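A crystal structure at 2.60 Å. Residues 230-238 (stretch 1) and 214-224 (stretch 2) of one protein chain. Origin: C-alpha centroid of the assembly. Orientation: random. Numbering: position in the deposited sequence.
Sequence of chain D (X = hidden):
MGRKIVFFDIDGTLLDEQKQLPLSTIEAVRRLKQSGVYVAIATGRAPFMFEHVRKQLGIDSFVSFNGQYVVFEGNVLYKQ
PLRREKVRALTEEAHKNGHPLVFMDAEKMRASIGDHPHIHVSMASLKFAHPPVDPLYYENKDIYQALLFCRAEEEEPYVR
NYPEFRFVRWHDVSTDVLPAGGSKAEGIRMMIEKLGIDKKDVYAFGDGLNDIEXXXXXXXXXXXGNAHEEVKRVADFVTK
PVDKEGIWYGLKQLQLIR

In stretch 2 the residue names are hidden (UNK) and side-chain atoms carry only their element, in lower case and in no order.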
ATOM      1  N   GLU D 230      14.295   1.173  26.803  1.00 39.57           N
ATOM      2  CA  GLU D 230      15.635   1.440  26.259  1.00 38.57           C
ATOM      3  C   GLU D 230      15.553   2.478  25.132  1.00 38.57           C
ATOM      4  O   GLU D 230      16.551   3.118  24.778  1.00 38.57           O
ATOM      5  CB  GLU D 230      16.277   0.157  25.733  1.00 43.34           C
ATOM      6  CG  GLU D 230      16.792  -0.796  26.805  1.00 44.34           C
ATOM      7  CD  GLU D 230      17.853  -0.172  27.709  1.00 45.34           C
ATOM      8  OE1 GLU D 230      18.535   0.785  27.286  1.00 42.34           O
ATOM      9  OE2 GLU D 230      18.016  -0.656  28.851  1.00 48.34           O
ATOM     10  N   VAL D 231      14.348   2.628  24.582  1.00 30.76           N
ATOM     11  CA  VAL D 231      14.069   3.582  23.522  1.00 29.76           C
ATOM     12  C   VAL D 231      13.817   4.939  24.176  1.00 29.76           C
ATOM     13  O   VAL D 231      14.293   5.973  23.699  1.00 29.76           O
ATOM     14  CB  VAL D 231      12.812   3.168  22.722  1.00 23.07           C
ATOM     15  CG1 VAL D 231      12.499   4.212  21.657  1.00 22.07           C
ATOM     16  CG2 VAL D 231      13.016   1.785  22.095  1.00 23.07           C
ATOM     17  N   LYS D 232      13.067   4.923  25.275  1.00 34.04           N
ATOM     18  CA  LYS D 232      12.756   6.139  26.012  1.00 34.04           C
ATOM     19  C   LYS D 232      14.016   6.709  26.649  1.00 34.04           C
ATOM     20  O   LYS D 232      14.138   7.920  26.826  1.00 35.04           O
ATOM     21  CB  LYS D 232      11.740   5.855  27.116  1.00 34.04           C
ATOM     22  CG  LYS D 232      10.438   5.266  26.643  1.00 35.04           C
ATOM     23  CD  LYS D 232       9.359   5.444  27.698  1.00 34.04           C
ATOM     24  CE  LYS D 232       8.002   4.944  27.213  1.00 33.04           C
ATOM     25  NZ  LYS D 232       6.922   5.286  28.183  1.00 32.04           N
ATOM     26  N   ARG D 233      14.955   5.837  27.001  1.00 34.15           N
ATOM     27  CA  ARG D 233      16.182   6.291  27.637  1.00 34.15           C
ATOM     28  C   ARG D 233      16.940   7.279  26.762  1.00 33.15           C
ATOM     29  O   ARG D 233      17.412   8.312  27.247  1.00 33.15           O
ATOM     30  CB  ARG D 233      17.101   5.108  27.964  1.00 33.77           C
ATOM     31  CG  ARG D 233      18.339   5.518  28.744  1.00 35.77           C
ATOM     32  CD  ARG D 233      19.514   4.625  28.428  1.00 38.77           C
ATOM     33  NE  ARG D 233      19.319   3.262  28.909  1.00 42.77           N
ATOM     34  CZ  ARG D 233      19.996   2.733  29.920  1.00 44.77           C
ATOM     35  NH1 ARG D 233      20.909   3.460  30.550  1.00 45.77           N
ATOM     36  NH2 ARG D 233      19.769   1.480  30.298  1.00 45.77           N
ATOM     37  N   VAL D 234      17.056   6.960  25.476  1.00 32.81           N
ATOM     38  CA  VAL D 234      17.779   7.811  24.543  1.00 31.81           C
ATOM     39  C   VAL D 234      16.952   8.941  23.973  1.00 32.81           C
ATOM     40  O   VAL D 234      17.495   9.817  23.304  1.00 32.81           O
ATOM     41  CB  VAL D 234      18.353   7.006  23.353  1.00 23.74           C
ATOM     42  CG1 VAL D 234      19.315   5.949  23.862  1.00 20.74           C
ATOM     43  CG2 VAL D 234      17.217   6.376  22.539  1.00 22.74           C
ATOM     44  N   ALA D 235      15.647   8.930  24.226  1.00 28.36           N
ATOM     45  CA  ALA D 235      14.777   9.985  23.709  1.00 28.36           C
ATOM     46  C   ALA D 235      14.918  11.279  24.504  1.00 29.36           C
ATOM     47  O   ALA D 235      15.026  11.257  25.725  1.00 29.36           O
ATOM     48  CB  ALA D 235      13.318   9.521  23.725  1.00 11.62           C
ATOM     49  N   ASP D 236      14.914  12.405  23.801  1.00 28.95           N
ATOM     50  CA  ASP D 236      15.023  13.710  24.442  1.00 29.95           C
ATOM     51  C   ASP D 236      13.649  14.104  24.972  1.00 29.95           C
ATOM     52  O   ASP D 236      13.514  15.008  25.795  1.00 29.95           O
ATOM     53  CB  ASP D 236      15.486  14.755  23.435  1.00 34.58           C
ATOM     54  CG  ASP D 236      16.862  14.472  22.899  1.00 34.58           C
ATOM     55  OD1 ASP D 236      17.838  14.746  23.619  1.00 36.58           O
ATOM     56  OD2 ASP D 236      16.975  13.963  21.762  1.00 35.58           O
ATOM     57  N   PHE D 237      12.624  13.421  24.484  1.00 29.49           N
ATOM     58  CA  PHE D 237      11.268  13.704  24.910  1.00 29.49           C
ATOM     59  C   PHE D 237      10.386  12.493  24.633  1.00 30.49           C
ATOM     60  O   PHE D 237      10.497  11.861  23.585  1.00 30.49           O
ATOM     61  CB  PHE D 237      10.750  14.947  24.178  1.00 41.38           C
ATOM     62  CG  PHE D 237       9.307  15.251  24.436  1.00 42.38           C
ATOM     63  CD1 PHE D 237       8.313  14.710  23.626  1.00 42.38           C
ATOM     64  CD2 PHE D 237       8.934  16.075  25.493  1.00 42.38           C
ATOM     65  CE1 PHE D 237       6.966  14.986  23.862  1.00 43.38           C
ATOM     66  CE2 PHE D 237       7.587  16.360  25.742  1.00 42.38           C
ATOM     67  CZ  PHE D 237       6.601  15.815  24.924  1.00 42.38           C
ATOM     68  N   VAL D 238       9.532  12.155  25.595  1.00 48.30           N
ATOM     69  CA  VAL D 238       8.619  11.030  25.445  1.00 49.30           C
ATOM     70  C   VAL D 238       7.223  11.615  25.298  1.00 50.30           C
ATOM     71  O   VAL D 238       6.766  12.378  26.151  1.00 50.30           O
ATOM     72  CB  VAL D 238       8.655  10.095  26.677  1.00 24.93           C
ATOM     73  CG1 VAL D 238       7.727   8.899  26.462  1.00 23.93           C
ATOM     74  CG2 VAL D 238      10.078   9.616  26.927  1.00 23.93           C
ATOM     75  N   UNK D 214      18.721   5.824  15.668  1.00 27.29           N
ATOM     76  CA  UNK D 214      18.130   6.996  15.033  1.00 27.29           C
ATOM     77  C   UNK D 214      17.812   8.077  16.060  1.00 27.29           C
ATOM     78  O   UNK D 214      18.208   9.238  15.909  1.00 36.47           O
ATOM     79  c   UNK D 214      16.851   6.607  14.295  1.00 52.93           C
ATOM     80  c   UNK D 214      13.203   6.745  14.374  1.00 52.93           C
ATOM     81  c   UNK D 214      15.948   7.779  13.989  1.00 52.93           C
ATOM     82 se   UNK D 214      14.416   7.268  12.964  1.00 52.93          SE
ATOM     83  N   UNK D 215      17.098   7.675  17.106  1.00 30.22           N
ATOM     84  CA  UNK D 215      16.691   8.576  18.178  1.00 29.22           C
ATOM     85  C   UNK D 215      17.839   9.270  18.908  1.00 29.22           C
ATOM     86  O   UNK D 215      17.746  10.449  19.246  1.00 29.22           O
ATOM     87  c   UNK D 215      15.834   7.808  19.184  1.00 32.71           C
ATOM     88  c   UNK D 215      13.652   7.373  20.272  1.00 33.71           C
ATOM     89  c   UNK D 215      13.729   8.329  17.980  1.00 32.71           C
ATOM     90  c   UNK D 215      14.398   8.290  19.334  1.00 33.71           C
ATOM     91  N   UNK D 216      18.924   8.550  19.156  1.00 38.04           N
ATOM     92  CA  UNK D 216      20.044   9.156  19.859  1.00 38.04           C
ATOM     93  C   UNK D 216      20.886  10.008  18.920  1.00 38.04           C
ATOM     94  O   UNK D 216      21.572  10.932  19.355  1.00 38.04           O
ATOM     95  c   UNK D 216      20.918   8.079  20.486  1.00 35.72           C
ATOM     96  o   UNK D 216      21.476   7.275  19.471  1.00 37.72           O
ATOM     97  N   UNK D 217      20.825   9.707  17.630  1.00 31.92           N
ATOM     98  CA  UNK D 217      21.608  10.455  16.663  1.00 31.92           C
ATOM     99  C   UNK D 217      21.078  11.833  16.306  1.00 31.92           C
ATOM    100  O   UNK D 217      21.847  12.781  16.206  1.00 31.92           O
ATOM    101  c   UNK D 217      24.285  11.626  13.312  1.00 27.64           C
ATOM    102  c   UNK D 217      23.481  12.074  12.258  1.00 28.64           C
ATOM    103  c   UNK D 217      22.133  11.715  12.211  1.00 27.64           C
ATOM    104  c   UNK D 217      23.731  10.824  14.308  1.00 27.64           C
ATOM    105  c   UNK D 217      21.595  10.913  13.214  1.00 26.64           C
ATOM    106  c   UNK D 217      21.786   9.660  15.373  1.00 26.64           C
ATOM    107  c   UNK D 217      22.384  10.464  14.268  1.00 26.64           C
ATOM    108  N   UNK D 218      19.773  11.944  16.103  1.00 27.49           N
ATOM    109  CA  UNK D 218      19.189  13.221  15.726  1.00 27.49           C
ATOM    110  C   UNK D 218      19.202  14.255  16.837  1.00 27.49           C
ATOM    111  O   UNK D 218      19.400  13.933  17.999  1.00 27.49           O
ATOM    112  c   UNK D 218      17.748  12.065  14.046  1.00 21.38           C
ATOM    113  c   UNK D 218      17.746  13.040  15.215  1.00 23.38           C
ATOM    114  c   UNK D 218      16.835  12.555  16.337  1.00 22.38           C
ATOM    115  N   UNK D 219      18.999  15.508  16.468  1.00 31.74           N
ATOM    116  CA  UNK D 219      18.996  16.562  17.458  1.00 31.74           C
ATOM    117  C   UNK D 219      17.983  16.312  18.556  1.00 32.74           C
ATOM    118  O   UNK D 219      18.307  16.395  19.743  1.00 32.74           O
ATOM    119  N   UNK D 220      16.754  15.995  18.162  1.00 31.06           N
ATOM    120  CA  UNK D 220      15.695  15.748  19.121  1.00 30.06           C
ATOM    121  C   UNK D 220      15.007  14.424  18.852  1.00 30.06           C
ATOM    122  O   UNK D 220      14.216  14.302  17.919  1.00 31.06           O
ATOM    123  c   UNK D 220      14.664  16.869  19.071  1.00 27.76           C
ATOM    124  o   UNK D 220      15.319  18.110  19.335  1.00 26.76           O
ATOM    125  c   UNK D 220      13.567  16.650  20.107  1.00 26.76           C
ATOM    126  N   UNK D 221      15.318  13.431  19.675  1.00 31.85           N
ATOM    127  CA  UNK D 221      14.710  12.128  19.516  1.00 31.85           C
ATOM    128  C   UNK D 221      13.449  12.060  20.352  1.00 32.85           C
ATOM    129  O   UNK D 221      13.437  12.471  21.518  1.00 32.85           O
ATOM    130  N   UNK D 222      12.379  11.548  19.756  1.00 36.91           N
ATOM    131  CA  UNK D 222      11.112  11.435  20.454  1.00 36.91           C
ATOM    132  C   UNK D 222      10.621   9.997  20.505  1.00 36.91           C
ATOM    133  O   UNK D 222      10.426   9.358  19.469  1.00 37.91           O
ATOM    134  c   UNK D 222      10.517  13.725  19.666  1.00 33.50           C
ATOM    135  c   UNK D 222      10.033  12.293  19.784  1.00 33.50           C
ATOM    136  c   UNK D 222       8.749  12.230  20.592  1.00 33.50           C
ATOM    137  N   UNK D 223      10.436   9.488  21.719  1.00 36.21           N
ATOM    138  CA  UNK D 223       9.940   8.131  21.917  1.00 36.21           C
ATOM    139  C   UNK D 223       8.438   8.230  22.135  1.00 36.21           C
ATOM    140  O   UNK D 223       7.960   9.189  22.731  1.00 36.21           O
ATOM    141  c   UNK D 223      10.596   7.494  23.137  1.00 19.93           C
ATOM    142  N   UNK D 224       7.697   7.239  21.654  1.00 34.82           N
ATOM    143  CA  UNK D 224       6.241   7.199  21.825  1.00 34.82           C
ATOM    144  C   UNK D 224       5.883   6.707  23.236  1.00 34.82           C
ATOM    145  O   UNK D 224       6.631   5.932  23.820  1.00 48.94           O
ATOM    146  c   UNK D 224       3.320   7.661  18.409  1.00 47.11           C
ATOM    147 se   UNK D 224       5.269   8.137  18.634  1.00 47.11          SE
ATOM    148  c   UNK D 224       6.062   6.419  19.367  1.00 47.11           C
ATOM    149  c   UNK D 224       5.632   6.212  20.829  1.00 47.11           C
TER
HETATM  150  O   HOH W   1      19.149  12.599  20.658  1.00 30.14           O

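Position 214 lies in a helix and carries an unbranched chain of two carbons, a selenium and a terminal carbon, out of reach of stretch 1. Selenium identifies selenomethionine, Met214; its long apolar chain suits a buried site. Position 215 has four carbons, forked at the second. One fork tip lies 3.6 Å from Val231 CG1, and CB lies 3.9 Å from Val234 CG2. This is Leu215, and the tip is CD2, also 4.1 Å from Ala235 CB: a forked apolar chain fills the space beside these three residues.

Position 216 has one carbon and one oxygen; its CB is 4.0 Å from Val234 CB. This is Ser216, whose hydroxyl suits an exposed helical site. Position 217 has one carbon and a six-carbon ring, out of reach of stretch 1. It is Phe217, partly exposed, and its bulky ring has room away from this contact. Position 218 has one carbon carrying two more: Val218, a compact buried residue and the first after the helix to leave helical phi/psi.

Position 219 has no side-chain atoms; its backbone O lies 3.4 Å from Asp236 OD2, two acceptors that cannot bond. It is Gly219, which adds no bulk in the loop between helix and strand. Position 220 has a carbon bearing one oxygen and one carbon. The methyl is 4.3 Å from Asp236 CB. This is Thr220, whose branching at CB is common in strands.

Position 221 again lacks a side chain. An ideal CB would fall 2.2 Å from Leu215 O, a clash that Gly221 avoids. Position 222 has three carbons, branched at the first; one tip is 3.9 Å from Phe237 CD1, at the ring edge. It is Val222, that tip is CG1, and a beta-branched apolar residue suits a buried strand. Position 223 has a single carbon, 3.4 Å from Ala235 CB: Ala223, small enough for this close packing. Position 224 repeats the selenium chain; its CB points away from stretch 1, but its backbone O lies 3.8 Å from Lys232 CE. It is Met224, a flexible apolar chain for a buried site.

The contact joins a polar backbone seam to apolar packing. Gly221 O accepts from Asp236 N at 2.7 Å and Phe237 N at 3.2 Å, while Gly221 N donates to Asp236 OD2 at 2.7 Å, nearly straight. Ala223 N then donates to Phe237 O at 3.0 Å, continuing the parallel pairing. A water lies 2.9 Å from Leu215 O and 2.8 Å from Asp236 OD2, placed to bridge helix and loop. Val222 and Phe237 share one sheet face, Ala223 and Val238 the other.

Stretch 2 (214-224) MLSFVGTGVAM
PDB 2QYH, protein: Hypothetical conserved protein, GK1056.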